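Local coordinates for importin subunit beta-1 (Saccharomyces cerevisiae, PDB 5OWU), which carries proteins into the nucleus as the importin beta subunit, working through importin alpha, which recognises the classical nuclear localization signal of the cargo, at residues Met1-Glu11 with Leu43-Lys54; Ile724-Gln732 with Val750-Ile761. All coordinates share one frame; numbering follows the deposited sequence. Where two conformers were deposited one is given.

How the contacts relate
From the N terminus, the chain runs through helix 3-15 and helix 19-35 before helix 37-48 and the turn after it come back against residues 1-11; contact 1 thereby closes a loop of 31 intervening residues and ties HEAT repeat 1 to HEAT repeat 2 at the start of the solenoid. Contact 2 opens only much later, where helix 718-732 and helix 741-764 pair within HEAT repeat 17, with 17 residues between the two segments. The contacts follow in series, neither nesting nor crossing. The centres of contact 1 and contact 2 lie about 50 Å apart, and the nearest atoms of contact 1 and contact 2 about 35 Å apart. One joins successive repeats, the other the two helices of a single repeat.

Contact 1: Met1-Glu11 with Leu43-Lys54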
loop_
_atom_site.group_PDB
_atom_site.type_symbol
_atom_site.label_atom_id
_atom_site.label_comp_id
_atom_site.label_asym_id
_atom_site.label_seq_id
_atom_site.Cartn_x
_atom_site.Cartn_y
_atom_site.Cartn_z
ATOM N N MET A 1 -44.082 1.759 -17.685
ATOM C CA MET A 1 -44.025 0.995 -16.407
ATOM C C MET A 1 -44.489 1.854 -15.235
ATOM O O MET A 1 -44.172 3.044 -15.157
ATOM C CB MET A 1 -42.605 0.486 -16.155
ATOM C CG MET A 1 -42.518 -0.615 -15.105
ATOM S SD MET A 1 -40.852 -1.270 -14.866
ATOM C CE MET A 1 -40.378 -1.713 -16.540
ATOM N N SER A 2 -45.235 1.237 -14.325
ATOM C CA SER A 2 -45.761 1.909 -13.149
ATOM C C SER A 2 -44.830 1.722 -11.955
ATOM O O SER A 2 -43.941 0.866 -11.950
ATOM C CB SER A 2 -47.145 1.368 -12.804
ATOM O OG SER A 2 -47.052 0.012 -12.404
ATOM N N THR A 3 -45.065 2.525 -10.914
ATOM C CA THR A 3 -44.292 2.384 -9.684
ATOM C C THR A 3 -44.386 0.966 -9.137
ATOM O O THR A 3 -43.382 0.395 -8.693
ATOM C CB THR A 3 -44.774 3.387 -8.636
ATOM O OG1 THR A 3 -44.698 4.715 -9.169
ATOM C CG2 THR A 3 -43.919 3.301 -7.364
ATOM N N ALA A 4 -45.583 0.380 -9.160
ATOM C CA ALA A 4 -45.765 -0.935 -8.556
ATOM C C ALA A 4 -44.998 -2.007 -9.322
ATOM O O ALA A 4 -44.362 -2.877 -8.714
ATOM C CB ALA A 4 -47.252 -1.275 -8.488
ATOM N N GLU A 5 -45.044 -1.958 -10.656
ATOM C CA GLU A 5 -44.322 -2.941 -11.459
ATOM C C GLU A 5 -42.817 -2.817 -11.256
ATOM O O GLU A 5 -42.118 -3.827 -11.112
ATOM C CB GLU A 5 -44.672 -2.767 -12.935
ATOM C CG GLU A 5 -46.142 -2.975 -13.256
ATOM C CD GLU A 5 -46.492 -2.541 -14.664
ATOM O OE1 GLU A 5 -45.690 -1.806 -15.279
ATOM O OE2 GLU A 5 -47.571 -2.932 -15.156
ATOM N N PHE A 6 -42.301 -1.586 -11.260
ATOM C CA PHE A 6 -40.877 -1.374 -11.025
ATOM C C PHE A 6 -40.474 -1.923 -9.663
ATOM O O PHE A 6 -39.464 -2.633 -9.530
ATOM C CB PHE A 6 -40.556 0.120 -11.131
ATOM C CG PHE A 6 -39.094 0.420 -11.282
ATOM C CD1 PHE A 6 -38.449 0.175 -12.479
ATOM C CD2 PHE A 6 -38.365 0.959 -10.232
ATOM C CE1 PHE A 6 -37.108 0.449 -12.630
ATOM C CE2 PHE A 6 -37.018 1.238 -10.381
ATOM C CZ PHE A 6 -36.388 0.980 -11.579
ATOM N N ALA A 7 -41.274 -1.617 -8.637
ATOM C CA ALA A 7 -40.992 -2.124 -7.301
ATOM C C ALA A 7 -40.966 -3.643 -7.295
ATOM O O ALA A 7 -40.134 -4.255 -6.616
ATOM C CB ALA A 7 -42.032 -1.604 -6.308
ATOM N N GLN A 8 -41.867 -4.271 -8.055
ATOM C CA GLN A 8 -41.883 -5.730 -8.130
ATOM C C GLN A 8 -40.615 -6.263 -8.789
ATOM O O GLN A 8 -40.063 -7.277 -8.345
ATOM C CB GLN A 8 -43.125 -6.202 -8.890
ATOM C CG GLN A 8 -43.369 -7.706 -8.813
ATOM C CD GLN A 8 -43.696 -8.165 -7.406
ATOM O OE1 GLN A 8 -44.633 -7.667 -6.781
ATOM N NE2 GLN A 8 -42.916 -9.107 -6.893
ATOM N N LEU A 9 -40.147 -5.610 -9.858
ATOM C CA LEU A 9 -38.862 -5.984 -10.448
ATOM C C LEU A 9 -37.739 -5.940 -9.415
ATOM O O LEU A 9 -36.994 -6.911 -9.258
ATOM C CB LEU A 9 -38.524 -5.064 -11.624
ATOM C CG LEU A 9 -39.182 -5.330 -12.978
ATOM C CD1 LEU A 9 -38.775 -4.216 -13.943
ATOM C CD2 LEU A 9 -38.784 -6.691 -13.532
ATOM N N LEU A 10 -37.579 -4.808 -8.717
ATOM C CA LEU A 10 -36.513 -4.702 -7.715
ATOM C C LEU A 10 -36.619 -5.810 -6.662
ATOM O O LEU A 10 -35.642 -6.543 -6.380
ATOM C CB LEU A 10 -36.586 -3.329 -7.050
ATOM C CG LEU A 10 -36.273 -2.132 -7.943
ATOM C CD1 LEU A 10 -37.050 -0.922 -7.481
ATOM C CD2 LEU A 10 -34.790 -1.845 -7.916
ATOM N N GLU A 11 -37.807 -5.935 -6.061
ATOM C CA GLU A 11 -38.031 -6.963 -5.057
ATOM C C GLU A 11 -37.627 -8.326 -5.590
ATOM O O GLU A 11 -36.819 -9.020 -4.977
ATOM C CB GLU A 11 -39.493 -6.969 -4.615
ATOM C CG GLU A 11 -39.902 -5.752 -3.788
ATOM C CD GLU A 11 -41.233 -5.945 -3.078
ATOM O OE1 GLU A 11 -41.690 -7.101 -2.980
ATOM O OE2 GLU A 11 -41.824 -4.946 -2.619
ATOM N N LEU A 43 -38.786 6.499 -11.501
ATOM C CA LEU A 43 -39.432 5.373 -10.840
ATOM C C LEU A 43 -38.633 4.910 -9.629
ATOM O O LEU A 43 -39.212 4.578 -8.591
ATOM C CB LEU A 43 -39.613 4.218 -11.825
ATOM C CG LEU A 43 -40.725 4.356 -12.867
ATOM C CD1 LEU A 43 -40.580 3.282 -13.930
ATOM C CD2 LEU A 43 -42.093 4.266 -12.215
ATOM N N SER A 44 -37.303 4.854 -9.755
ATOM C CA SER A 44 -36.463 4.516 -8.610
ATOM C C SER A 44 -36.753 5.446 -7.440
ATOM O O SER A 44 -36.954 5.001 -6.300
ATOM C CB SER A 44 -34.984 4.599 -9.001
ATOM O OG SER A 44 -34.642 3.614 -9.965
ATOM N N SER A 45 -36.800 6.753 -7.716
ATOM C CA SER A 45 -37.078 7.708 -6.656
ATOM C C SER A 45 -38.482 7.529 -6.090
ATOM O O SER A 45 -38.694 7.760 -4.894
ATOM C CB SER A 45 -36.872 9.133 -7.172
ATOM O OG SER A 45 -38.046 9.643 -7.787
ATOM N N GLN A 46 -39.447 7.092 -6.911
ATOM C CA GLN A 46 -40.801 6.901 -6.397
ATOM C C GLN A 46 -40.884 5.662 -5.512
ATOM O O GLN A 46 -41.595 5.662 -4.501
ATOM C CB GLN A 46 -41.809 6.810 -7.547
ATOM C CG GLN A 46 -42.130 8.147 -8.235
ATOM C CD GLN A 46 -42.874 9.161 -7.352
ATOM O OE1 GLN A 46 -42.710 10.373 -7.522
ATOM N NE2 GLN A 46 -43.708 8.674 -6.428
ATOM N N VAL A 47 -40.159 4.599 -5.861
ATOM C CA VAL A 47 -40.171 3.408 -5.018
ATOM C C VAL A 47 -39.478 3.696 -3.694
ATOM O O VAL A 47 -39.924 3.241 -2.633
ATOM C CB VAL A 47 -39.532 2.219 -5.758
ATOM C CG1 VAL A 47 -39.369 1.014 -4.823
ATOM C CG2 VAL A 47 -40.381 1.835 -6.968
ATOM N N LEU A 48 -38.394 4.477 -3.724
ATOM C CA LEU A 48 -37.728 4.852 -2.477
ATOM C C LEU A 48 -38.723 5.324 -1.420
ATOM O O LEU A 48 -38.591 4.982 -0.243
ATOM C CB LEU A 48 -36.684 5.933 -2.746
ATOM C CG LEU A 48 -35.965 6.535 -1.537
ATOM C CD1 LEU A 48 -35.323 5.460 -0.663
ATOM C CD2 LEU A 48 -34.925 7.522 -2.020
ATOM N N ILE A 49 -39.737 6.096 -1.821
ATOM C CA ILE A 49 -40.685 6.676 -0.875
ATOM C C ILE A 49 -41.978 5.870 -0.774
ATOM O O ILE A 49 -42.917 6.311 -0.105
ATOM C CB ILE A 49 -41.003 8.140 -1.227
ATOM C CG1 ILE A 49 -41.655 8.232 -2.615
ATOM C CG2 ILE A 49 -39.737 8.995 -1.158
ATOM C CD1 ILE A 49 -42.278 9.570 -2.912
ATOM N N ASP A 50 -42.059 4.712 -1.426
ATOM C CA ASP A 50 -43.307 3.945 -1.484
ATOM C C ASP A 50 -43.386 3.028 -0.267
ATOM O O ASP A 50 -42.726 1.989 -0.209
ATOM C CB ASP A 50 -43.385 3.158 -2.786
ATOM C CG ASP A 50 -44.631 2.287 -2.873
ATOM O OD1 ASP A 50 -45.683 2.686 -2.334
ATOM O OD2 ASP A 50 -44.551 1.199 -3.479
ATOM N N GLU A 51 -44.212 3.408 0.711
ATOM C CA GLU A 51 -44.342 2.613 1.928
ATOM C C GLU A 51 -44.911 1.224 1.653
ATOM O O GLU A 51 -44.671 0.302 2.440
ATOM C CB GLU A 51 -45.221 3.349 2.940
ATOM C CG GLU A 51 -44.540 4.562 3.585
ATOM C CD GLU A 51 -45.346 5.849 3.461
ATOM O OE1 GLU A 51 -46.181 5.951 2.535
ATOM O OE2 GLU A 51 -45.137 6.762 4.293
ATOM N N ASN A 52 -45.647 1.057 0.554
ATOM C CA ASN A 52 -46.214 -0.231 0.173
ATOM C C ASN A 52 -45.166 -1.224 -0.315
ATOM O O ASN A 52 -45.490 -2.405 -0.484
ATOM C CB ASN A 52 -47.275 -0.020 -0.918
ATOM C CG ASN A 52 -47.880 -1.322 -1.410
ATOM O OD1 ASN A 52 -48.295 -2.167 -0.617
ATOM N ND2 ASN A 52 -47.917 -1.497 -2.727
ATOM N N THR A 53 -43.932 -0.786 -0.545
ATOM C CA THR A 53 -42.862 -1.648 -1.026
ATOM C C THR A 53 -42.001 -2.116 0.142
ATOM O O THR A 53 -41.789 -1.384 1.113
ATOM C CB THR A 53 -41.992 -0.909 -2.054
ATOM O OG1 THR A 53 -42.783 -0.564 -3.198
ATOM C CG2 THR A 53 -40.816 -1.765 -2.511
ATOM N N LYS A 54 -41.508 -3.351 0.042
ATOM C CA LYS A 54 -40.623 -3.881 1.070
ATOM C C LYS A 54 -39.402 -2.984 1.232
ATOM O O LYS A 54 -38.895 -2.412 0.262
ATOM C CB LYS A 54 -40.183 -5.298 0.718
ATOM C CG LYS A 54 -41.318 -6.313 0.696
ATOM C CD LYS A 54 -40.828 -7.648 0.164
ATOM C CE LYS A 54 -40.855 -8.733 1.221
ATOM N NZ LYS A 54 -42.192 -9.372 1.311
#
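Apolar packing between Met1-Glu11 and Leu43-Lys54 centres on Val47, a knob set in a hole formed by Thr3, Phe6, Ala7 and Leu10. Val47 CG2 meets Ala7 CB at 3.9 Å and comes to the edge of the Phe6 ring, near the ring plane, while Val47 CG1 and Leu10 CD1 touch tip to tip. Over one face of that ring lies Leu43 CB, a CH-pi contact 4.0 Å from the Phe6 centroid. With CG of Phe6 anti to the backbone N (chi1 -164°), the ring lies against Leu43 and Ser44, its CE2 approaching Ser44 OG obliquely; that hydroxyl bonds to Phe40 O. Leu43 CD2 lies 3.7 Å from Thr3 N. Here HEAT repeats 1 and 2 of the importin beta solenoid adjoin, their short helical segments crossing at -83° with axes 9.3 Å apart. The hydrogen bond across the contact forms where helix 55-67 begins: Lys54 N, at its N-cap, donates to Glu11 OE2 at 3.1 Å, nearly straight but from above the carboxylate plane. The aliphatic part of Lys54 crosses the same carboxylate at about a right angle, with Lys54 CD 3.3 Å from Glu11 OE1. Thr53 OG1 lies 3.4 Å from Ala7 CB and donates to Asp50 OD2, bracing the type I turn Asp50-Thr53. Ser2 and Glu5 form a capping box at the start of helix 3-15, its bond from Glu5 N to Ser2 OG weak.

Contact 2: Ile724-Gln732 with Val750-Ile761; sequences IMALCVAAQ and VLEAVLDAYVGI
Tyr758 reaches from helix 741-764 across to Cys728, Met725 and Gln732 on helix 718-732. Its CB starts to one side of the partner helix, and with CG anti to the carbonyl carbon (chi1 -71°) the ring swings over to it. CD1 lies 4.2 Å from Met725 SD. Next along the ring, CE1 comes within 3.6 Å of both Met725 SD and Cys728 CB; the two sulfurs stand oblique to the ring, in Met-aromatic and Cys sulfur-aromatic contacts. CE2, across the ring, is 3.5 Å from Gln732 OE1. At the tip, OH donates to Gln732 OE1 at 2.7 Å, from above the carbonyl plane, with amide and ring planes 82° apart, and also touches Cys728 CB. A phenylalanine here lacks the hydroxyl and would probably leave Gln732 OE1 without this donor inside a buried contact. Ala731 CB fits against Val750 CG1 and Val754 CG2, while Met725 CE meets Ile761 CG2 tip to tip. Segments 724-732 and 750-761, from the two helices of HEAT repeat 17, run antiparallel at 151°, their axes 9.5 Å apart at closest approach. Helix 776-788 borders Tyr758 and Gln732, whose NE2 bonds to Thr778 O; helix 796-812 touches Tyr758 and helix 698-713 touches Ile724.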
loop_
_atom_site.group_PDB
_atom_site.type_symbol
_atom_site.label_atom_id
_atom_site.label_comp_id
_atom_site.label_asym_id
_atom_site.label_seq_id
_atom_site.Cartn_x
_atom_site.Cartn_y
_atom_site.Cartn_z
ATOM N N ILE A 724 2.744 -4.680 -31.302
ATOM C CA ILE A 724 3.232 -4.521 -29.934
ATOM C C ILE A 724 3.363 -3.045 -29.604
ATOM O O ILE A 724 2.962 -2.597 -28.518
ATOM C CB ILE A 724 4.564 -5.275 -29.749
ATOM C CG1 ILE A 724 4.377 -6.791 -29.922
ATOM C CG2 ILE A 724 5.219 -4.949 -28.408
ATOM C CD1 ILE A 724 3.079 -7.382 -29.400
ATOM N N MET A 725 3.876 -2.253 -30.546
ATOM C CA MET A 725 4.024 -0.836 -30.255
ATOM C C MET A 725 2.664 -0.218 -29.982
ATOM O O MET A 725 2.509 0.580 -29.048
ATOM C CB MET A 725 4.735 -0.120 -31.402
ATOM C CG MET A 725 6.242 -0.344 -31.422
ATOM S SD MET A 725 7.067 0.351 -29.968
ATOM C CE MET A 725 8.778 0.365 -30.477
ATOM N N ALA A 726 1.644 -0.631 -30.739
ATOM C CA ALA A 726 0.310 -0.119 -30.472
ATOM C C ALA A 726 -0.037 -0.360 -29.014
ATOM O O ALA A 726 -0.362 0.578 -28.272
ATOM C CB ALA A 726 -0.709 -0.778 -31.402
ATOM N N LEU A 727 0.126 -1.607 -28.564
ATOM C CA LEU A 727 -0.175 -1.938 -27.179
ATOM C C LEU A 727 0.593 -1.021 -26.241
ATOM O O LEU A 727 0.011 -0.397 -25.342
ATOM C CB LEU A 727 0.160 -3.405 -26.908
ATOM C CG LEU A 727 -0.755 -4.431 -27.579
ATOM C CD1 LEU A 727 -0.225 -5.835 -27.331
ATOM C CD2 LEU A 727 -2.195 -4.305 -27.087
ATOM N N CYS A 728 1.896 -0.876 -26.477
ATOM C CA CYS A 728 2.694 -0.071 -25.566
ATOM C C CYS A 728 2.151 1.347 -25.518
ATOM O O CYS A 728 1.916 1.896 -24.434
ATOM C CB CYS A 728 4.166 -0.098 -25.981
ATOM S SG CYS A 728 4.974 -1.692 -25.657
ATOM N N VAL A 729 1.861 1.926 -26.687
ATOM C CA VAL A 729 1.310 3.278 -26.705
ATOM C C VAL A 729 0.034 3.319 -25.881
ATOM O O VAL A 729 -0.108 4.134 -24.957
ATOM C CB VAL A 729 1.069 3.751 -28.151
ATOM C CG1 VAL A 729 0.154 4.983 -28.194
ATOM C CG2 VAL A 729 2.383 4.094 -28.795
ATOM N N ALA A 730 -0.893 2.400 -26.166
ATOM C CA ALA A 730 -2.157 2.420 -25.449
ATOM C C ALA A 730 -1.903 2.361 -23.952
ATOM O O ALA A 730 -2.553 3.069 -23.171
ATOM C CB ALA A 730 -3.047 1.263 -25.906
ATOM N N ALA A 731 -0.908 1.569 -23.542
ATOM C CA ALA A 731 -0.642 1.406 -22.120
ATOM C C ALA A 731 -0.031 2.666 -21.521
ATOM O O ALA A 731 -0.371 3.048 -20.395
ATOM C CB ALA A 731 0.278 0.210 -21.892
ATOM N N GLN A 732 0.873 3.332 -22.242
ATOM C CA GLN A 732 1.554 4.466 -21.628
ATOM C C GLN A 732 0.658 5.694 -21.541
ATOM O O GLN A 732 0.911 6.571 -20.709
ATOM C CB GLN A 732 2.842 4.798 -22.386
ATOM C CG GLN A 732 2.664 5.549 -23.696
ATOM C CD GLN A 732 3.957 5.620 -24.477
ATOM O OE1 GLN A 732 4.737 4.670 -24.483
ATOM N NE2 GLN A 732 4.200 6.753 -25.129
ATOM N N VAL A 750 2.324 -0.609 -14.831
ATOM C CA VAL A 750 2.143 -0.651 -16.281
ATOM C C VAL A 750 3.268 0.104 -16.980
ATOM O O VAL A 750 3.860 -0.388 -17.947
ATOM C CB VAL A 750 0.757 -0.095 -16.662
ATOM C CG1 VAL A 750 0.564 -0.078 -18.183
ATOM C CG2 VAL A 750 -0.341 -0.926 -16.007
ATOM N N LEU A 751 3.592 1.307 -16.497
ATOM C CA LEU A 751 4.643 2.091 -17.140
ATOM C C LEU A 751 6.002 1.409 -17.011
ATOM O O LEU A 751 6.810 1.437 -17.950
ATOM C CB LEU A 751 4.684 3.502 -16.550
ATOM C CG LEU A 751 3.447 4.363 -16.835
ATOM C CD1 LEU A 751 3.492 5.672 -16.056
ATOM C CD2 LEU A 751 3.312 4.648 -18.330
ATOM N N GLU A 752 6.274 0.784 -15.863
ATOM C CA GLU A 752 7.518 0.035 -15.710
ATOM C C GLU A 752 7.598 -1.102 -16.727
ATOM O O GLU A 752 8.667 -1.366 -17.297
ATOM C CB GLU A 752 7.633 -0.504 -14.282
ATOM C CG GLU A 752 7.913 0.573 -13.245
ATOM C CD GLU A 752 7.887 0.061 -11.820
ATOM O OE1 GLU A 752 7.284 -1.005 -11.569
ATOM O OE2 GLU A 752 8.468 0.739 -10.948
ATOM N N ALA A 753 6.469 -1.783 -16.972
ATOM C CA ALA A 753 6.451 -2.847 -17.974
ATOM C C ALA A 753 6.668 -2.295 -19.376
ATOM O O ALA A 753 7.327 -2.934 -20.207
ATOM C CB ALA A 753 5.130 -3.613 -17.916
ATOM N N VAL A 754 6.108 -1.119 -19.670
ATOM C CA VAL A 754 6.360 -0.509 -20.972
ATOM C C VAL A 754 7.849 -0.229 -21.126
ATOM O O VAL A 754 8.440 -0.481 -22.185
ATOM C CB VAL A 754 5.503 0.761 -21.149
ATOM C CG1 VAL A 754 5.917 1.546 -22.401
ATOM C CG2 VAL A 754 4.023 0.381 -21.240
ATOM N N LEU A 755 8.491 0.256 -20.058
ATOM C CA LEU A 755 9.935 0.471 -20.107
ATOM C C LEU A 755 10.676 -0.827 -20.421
ATOM O O LEU A 755 11.593 -0.836 -21.253
ATOM C CB LEU A 755 10.425 1.067 -18.788
ATOM C CG LEU A 755 11.929 1.342 -18.672
ATOM C CD1 LEU A 755 12.442 2.197 -19.823
ATOM C CD2 LEU A 755 12.217 2.013 -17.326
ATOM N N ASP A 756 10.293 -1.932 -19.765
ATOM C CA ASP A 756 10.876 -3.233 -20.107
ATOM C C ASP A 756 10.723 -3.520 -21.599
ATOM O O ASP A 756 11.678 -3.925 -22.280
ATOM C CB ASP A 756 10.204 -4.358 -19.309
ATOM C CG ASP A 756 10.603 -4.380 -17.845
ATOM O OD1 ASP A 756 11.646 -3.800 -17.495
ATOM O OD2 ASP A 756 9.872 -5.008 -17.052
ATOM N N ALA A 757 9.505 -3.344 -22.113
ATOM C CA ALA A 757 9.234 -3.650 -23.514
ATOM C C ALA A 757 10.158 -2.864 -24.432
ATOM O O ALA A 757 10.770 -3.429 -25.350
ATOM C CB ALA A 757 7.771 -3.358 -23.840
ATOM N N TYR A 758 10.279 -1.552 -24.195
ATOM C CA TYR A 758 11.085 -0.715 -25.078
ATOM C C TYR A 758 12.564 -1.064 -24.972
ATOM O O TYR A 758 13.290 -1.014 -25.974
ATOM C CB TYR A 758 10.866 0.770 -24.761
ATOM C CG TYR A 758 9.509 1.324 -25.162
ATOM C CD1 TYR A 758 8.744 0.719 -26.157
ATOM C CD2 TYR A 758 8.993 2.459 -24.545
ATOM C CE1 TYR A 758 7.514 1.224 -26.518
ATOM C CE2 TYR A 758 7.759 2.971 -24.901
ATOM C CZ TYR A 758 7.024 2.348 -25.887
ATOM O OH TYR A 758 5.796 2.849 -26.247
ATOM N N VAL A 759 13.039 -1.394 -23.767
ATOM C CA VAL A 759 14.436 -1.796 -23.620
ATOM C C VAL A 759 14.709 -3.041 -24.454
ATOM O O VAL A 759 15.683 -3.106 -25.218
ATOM C CB VAL A 759 14.770 -2.031 -22.136
ATOM C CG1 VAL A 759 16.120 -2.738 -21.963
ATOM C CG2 VAL A 759 14.787 -0.719 -21.401
ATOM N N GLY A 760 13.847 -4.048 -24.319
ATOM C CA GLY A 760 14.049 -5.276 -25.063
ATOM C C GLY A 760 13.962 -5.066 -26.564
ATOM O O GLY A 760 14.716 -5.666 -27.331
ATOM N N ILE A 761 13.041 -4.204 -27.002
ATOM C CA ILE A 761 12.852 -3.968 -28.432
ATOM C C ILE A 761 14.057 -3.240 -29.010
ATOM O O ILE A 761 14.580 -3.607 -30.067
ATOM C CB ILE A 761 11.546 -3.187 -28.669
ATOM C CG1 ILE A 761 10.358 -4.131 -28.510
ATOM C CG2 ILE A 761 11.520 -2.537 -30.042
ATOM C CD1 ILE A 761 9.009 -3.428 -28.428
#